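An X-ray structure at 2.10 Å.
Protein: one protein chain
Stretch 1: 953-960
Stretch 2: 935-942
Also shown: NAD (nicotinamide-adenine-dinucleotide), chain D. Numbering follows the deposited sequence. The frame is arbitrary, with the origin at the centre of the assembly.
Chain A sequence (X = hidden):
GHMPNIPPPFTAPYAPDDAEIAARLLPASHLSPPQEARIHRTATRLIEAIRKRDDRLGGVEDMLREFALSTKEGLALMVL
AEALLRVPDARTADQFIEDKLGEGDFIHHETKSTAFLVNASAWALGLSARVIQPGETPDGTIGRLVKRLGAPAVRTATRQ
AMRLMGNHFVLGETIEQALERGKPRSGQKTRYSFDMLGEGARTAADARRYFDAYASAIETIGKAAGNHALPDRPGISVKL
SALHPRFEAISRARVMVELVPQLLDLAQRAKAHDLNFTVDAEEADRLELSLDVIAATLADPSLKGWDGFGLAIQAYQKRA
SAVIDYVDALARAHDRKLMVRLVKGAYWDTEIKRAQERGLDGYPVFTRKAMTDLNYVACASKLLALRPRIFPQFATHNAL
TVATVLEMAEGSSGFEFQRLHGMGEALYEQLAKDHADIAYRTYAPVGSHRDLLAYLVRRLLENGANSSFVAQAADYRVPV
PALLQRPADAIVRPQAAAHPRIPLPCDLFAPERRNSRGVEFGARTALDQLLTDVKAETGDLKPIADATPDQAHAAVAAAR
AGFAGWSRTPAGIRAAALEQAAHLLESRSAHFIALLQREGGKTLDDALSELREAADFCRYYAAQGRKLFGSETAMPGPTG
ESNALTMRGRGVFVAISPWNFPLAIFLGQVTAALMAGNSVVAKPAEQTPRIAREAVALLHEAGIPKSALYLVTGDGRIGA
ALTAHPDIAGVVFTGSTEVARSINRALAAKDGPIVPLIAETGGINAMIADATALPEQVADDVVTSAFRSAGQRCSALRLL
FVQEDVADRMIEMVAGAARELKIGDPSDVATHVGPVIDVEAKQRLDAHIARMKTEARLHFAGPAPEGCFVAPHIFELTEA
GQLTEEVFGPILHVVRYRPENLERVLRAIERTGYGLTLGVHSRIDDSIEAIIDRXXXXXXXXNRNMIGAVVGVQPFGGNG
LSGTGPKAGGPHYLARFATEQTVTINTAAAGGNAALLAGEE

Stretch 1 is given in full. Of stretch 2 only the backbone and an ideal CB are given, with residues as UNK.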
# COMPACT_ATOMS: atom_id res chain seq x y z
N VAL A 953 25.24 12.89 12.41
CA VAL A 953 25.32 13.56 11.11
C VAL A 953 26.70 13.34 10.49
O VAL A 953 26.80 12.85 9.36
CB VAL A 953 25.04 15.06 11.25
CG1 VAL A 953 25.17 15.78 9.90
CG2 VAL A 953 23.65 15.27 11.86
N GLN A 954 27.75 13.69 11.22
CA GLN A 954 29.11 13.32 10.84
C GLN A 954 29.68 12.33 11.85
O GLN A 954 30.35 12.73 12.81
CB GLN A 954 30.03 14.54 10.74
CG GLN A 954 29.67 15.50 9.61
CD GLN A 954 28.89 16.71 10.09
OE1 GLN A 954 29.01 17.10 11.25
NE2 GLN A 954 28.10 17.31 9.20
N PRO A 955 29.40 11.03 11.66
CA PRO A 955 30.07 10.03 12.51
C PRO A 955 31.55 10.33 12.45
O PRO A 955 32.11 10.48 11.36
CB PRO A 955 29.75 8.71 11.81
CG PRO A 955 28.41 8.96 11.16
CD PRO A 955 28.46 10.41 10.71
N PHE A 956 32.18 10.47 13.61
CA PHE A 956 33.51 11.03 13.68
C PHE A 956 34.54 10.03 14.17
O PHE A 956 34.30 9.29 15.12
CB PHE A 956 33.50 12.28 14.57
CG PHE A 956 34.84 12.95 14.66
CD1 PHE A 956 35.22 13.88 13.70
CD2 PHE A 956 35.71 12.64 15.69
CE1 PHE A 956 36.46 14.49 13.77
CE2 PHE A 956 36.96 13.26 15.76
CZ PHE A 956 37.33 14.18 14.81
N GLY A 957 35.70 10.01 13.52
CA GLY A 957 36.78 9.12 13.91
C GLY A 957 37.61 8.68 12.72
O GLY A 957 37.10 8.51 11.61
N GLY A 958 38.89 8.47 12.96
CA GLY A 958 39.81 8.21 11.87
C GLY A 958 40.45 6.84 11.94
O GLY A 958 40.07 6.02 12.77
N ASN A 959 41.42 6.60 11.07
CA ASN A 959 42.11 5.33 11.03
C ASN A 959 43.62 5.54 10.98
O ASN A 959 44.10 6.65 11.22
CB ASN A 959 41.63 4.50 9.85
CG ASN A 959 41.24 5.36 8.67
OD1 ASN A 959 40.07 5.44 8.30
ND2 ASN A 959 42.23 6.02 8.08
N GLY A 960 44.36 4.48 10.66
CA GLY A 960 45.80 4.54 10.76
C GLY A 960 46.16 4.95 12.17
O GLY A 960 45.56 4.46 13.12
N UNK A 935 42.43 8.99 -0.63
CA UNK A 935 42.75 9.04 0.80
C UNK A 935 41.85 8.13 1.65
O UNK A 935 40.73 7.79 1.25
CB UNK A 935 42.63 10.48 1.30
N UNK A 936 42.35 7.74 2.82
CA UNK A 936 41.61 6.83 3.70
C UNK A 936 41.12 7.52 4.97
O UNK A 936 40.58 6.88 5.88
CB UNK A 936 42.49 5.63 4.07
N UNK A 937 41.31 8.83 5.03
CA UNK A 937 40.92 9.66 6.17
C UNK A 937 39.48 9.42 6.62
O UNK A 937 38.60 9.20 5.80
CB UNK A 937 41.10 11.14 5.82
N UNK A 938 39.25 9.48 7.93
CA UNK A 938 37.93 9.19 8.48
C UNK A 938 36.84 10.20 8.16
O UNK A 938 35.69 9.83 7.91
CB UNK A 938 38.04 9.07 10.00
N UNK A 939 37.19 11.48 8.17
CA UNK A 939 36.22 12.55 7.95
C UNK A 939 36.74 13.54 6.92
O UNK A 939 37.77 14.19 7.14
CB UNK A 939 35.90 13.27 9.26
N UNK A 940 36.05 13.62 5.80
CA UNK A 940 36.40 14.53 4.71
C UNK A 940 35.36 15.63 4.64
O UNK A 940 34.15 15.37 4.59
CB UNK A 940 36.50 13.79 3.37
N UNK A 941 35.82 16.87 4.69
CA UNK A 941 34.94 18.03 4.64
C UNK A 941 35.24 18.84 3.37
O UNK A 941 36.38 19.26 3.14
CB UNK A 941 35.11 18.89 5.89
N UNK A 942 34.21 19.07 2.57
CA UNK A 942 34.37 19.72 1.28
C UNK A 942 33.73 21.11 1.28
O UNK A 942 32.53 21.25 1.50
CB UNK A 942 33.76 18.86 0.17
PA NAD D . 46.61 11.90 26.62
O1A NAD D . 47.21 10.60 25.81
O2A NAD D . 47.72 12.75 27.09
O5B NAD D . 45.75 11.32 27.93
C5B NAD D . 44.33 11.30 27.87
C4B NAD D . 43.74 10.38 28.95
O4B NAD D . 44.45 9.10 29.15
C3B NAD D . 43.72 10.98 30.41
O3B NAD D . 42.54 10.94 31.17
C2B NAD D . 45.02 10.43 30.98
O2B NAD D . 45.37 10.67 32.32
C1B NAD D . 44.95 9.05 30.48
N9A NAD D . 46.27 8.40 30.50
C8A NAD D . 47.49 9.00 30.42
N7A NAD D . 48.48 7.98 30.47
C5A NAD D . 47.82 6.73 30.58
C6A NAD D . 48.30 5.43 30.66
N6A NAD D . 49.74 5.19 30.64
N1A NAD D . 47.43 4.39 30.76
C2A NAD D . 46.07 4.63 30.78
N3A NAD D . 45.60 5.91 30.70
C4A NAD D . 46.48 6.97 30.60
O3 NAD D . 45.54 12.76 25.66
PN NAD D . 45.11 14.32 26.09
O1N NAD D . 46.49 15.20 26.39
O2N NAD D . 44.26 14.28 27.28
O5D NAD D . 44.27 15.04 24.85
C5D NAD D . 44.95 15.40 23.65
C4D NAD D . 44.98 14.26 22.62
O4D NAD D . 43.74 13.44 22.48
C3D NAD D . 45.42 14.54 21.12
O3D NAD D . 46.52 13.85 20.57
C2D NAD D . 44.05 14.43 20.41
O2D NAD D . 43.93 14.57 19.01
C1D NAD D . 43.46 13.28 21.11
N1N NAD D . 42.00 13.32 20.91
C2N NAD D . 41.43 12.60 19.84
C3N NAD D . 39.99 12.65 19.63
C7N NAD D . 39.36 11.86 18.47
O7N NAD D . 38.19 11.73 18.42
N7N NAD D . 40.21 11.16 17.53
C4N NAD D . 39.13 13.46 20.54
C5N NAD D . 39.70 14.17 21.60
C6N NAD D . 41.16 14.12 21.82

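The two segments run roughly antiparallel, their end-to-end directions 152° apart, and their closest CA atoms, those of Gly958 and position 938, are 4.0 Å apart. Stretch 1 has no regular secondary structure here, so what it offers is mainly backbone polar groups that face stretch 2 and a few side chains.

Position 935 has its ideal CB beyond 5.5 Å of any atom of stretch 1, which therefore places no demand on it; many residues would suit. It is Val935, the first residue after a helix to leave helical phi/psi, and it makes no contact here.

At position 936 the CA-to-CB bond points sideways, and the ideal CB is 4.0 Å from the atom modelled as Asn959 ND2. Only the root of a side chain meets Asn959, and stretch 1 asks little of the rest, so a range of polar or aliphatic residues would suit. The residue is Gln936. Its side chain leads off from Asn959 beyond CB, with chi1 in m and chi2 in t, and its NE2 is hydrogen-bonded elsewhere in the structure. The backbone makes the closer approach: Gln936 O lies 2.9 Å from the side-chain amide of Asn959, whether measured to OD1 or to ND2.

Position 937 directs CB away from stretch 1 and has phi/psi of -49/144, which any non-glycine residue can adopt. A hydrophobic or a polar side chain would be equally compatible with stretch 1. It is Val937, with chi1 in t and a side chain that stays clear of stretch 1.

Position 938 is the most restrictive. Its phi/psi of -69/-39 is open to any residue, but its CB would point toward stretch 1 and lie 1.9 Å from Gly957 O and 2.7 Å from Gly958 CA, both clashes. Only the absence of a side chain fits this backbone arrangement, and the residue is Gly938. Its CA comes within 3.3 Å of Gly957 O in a CA-H...O contact.

Position 939 opens the strand and points its CB toward the backbone between Pro955 and Gly957. There Pro955 O offers an acceptor and Gly957 N a donor. A short side-chain amide would match both, and a longer amide might with a different bend; a carboxylate could accept from Gly957 N but could not donate to Pro955 O, and a serine hydroxyl would fall short of both. The residue is Asn939. With chi1 in m, its ND2 donates to Pro955 O at 3.0 Å and its OD1 accepts from Gly957 N at 3.0 Å, so one amide bridges two backbone groups flanking Phe956.

Position 940 is a strand residue out of reach of stretch 1, which leaves the choice open; it is Ile940.

At position 941 CB points sideways and nothing of stretch 1 lies within 5.5 Å of it. A small residue would not reach stretch 1, whereas a long or aromatic one could come near Gln954. Tyr941 does so: its OH lies 4.0 Å from Gln954 CB and sits near the plane of the Phe956 ring, at its edge.

Position 942 is again out of reach and unconstrained by stretch 1; it is Val942.

Stretch 2 935-942: VQVGNIYV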
# COMPACT_ATOMS: atom_id res chain seq x y z
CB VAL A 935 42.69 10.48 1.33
CG1 VAL A 935 43.59 11.38 0.51
CG2 VAL A 935 41.26 10.99 1.31
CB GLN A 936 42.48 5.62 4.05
CG GLN A 936 42.37 4.46 3.08
CD GLN A 936 43.06 3.21 3.59
OE1 GLN A 936 44.29 3.11 3.58
NE2 GLN A 936 42.27 2.23 4.03
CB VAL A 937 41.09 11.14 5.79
CG1 VAL A 937 40.76 12.04 6.96
CG2 VAL A 937 42.53 11.38 5.33
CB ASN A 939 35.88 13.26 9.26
CG ASN A 939 35.00 12.42 10.18
OD1 ASN A 939 35.48 11.56 10.91
ND2 ASN A 939 33.69 12.68 10.15
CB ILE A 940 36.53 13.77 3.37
CG1 ILE A 940 37.60 12.67 3.50
CG2 ILE A 940 36.85 14.72 2.21
CD1 ILE A 940 37.78 11.84 2.25
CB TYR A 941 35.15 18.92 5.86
CG TYR A 941 34.70 18.31 7.18
CD1 TYR A 941 35.61 17.72 8.05
CD2 TYR A 941 33.36 18.36 7.55
CE1 TYR A 941 35.20 17.19 9.27
CE2 TYR A 941 32.93 17.82 8.76
CZ TYR A 941 33.85 17.24 9.61
OH TYR A 941 33.41 16.71 10.81
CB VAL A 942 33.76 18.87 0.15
CG1 VAL A 942 33.95 19.55 -1.22
CG2 VAL A 942 34.40 17.48 0.16
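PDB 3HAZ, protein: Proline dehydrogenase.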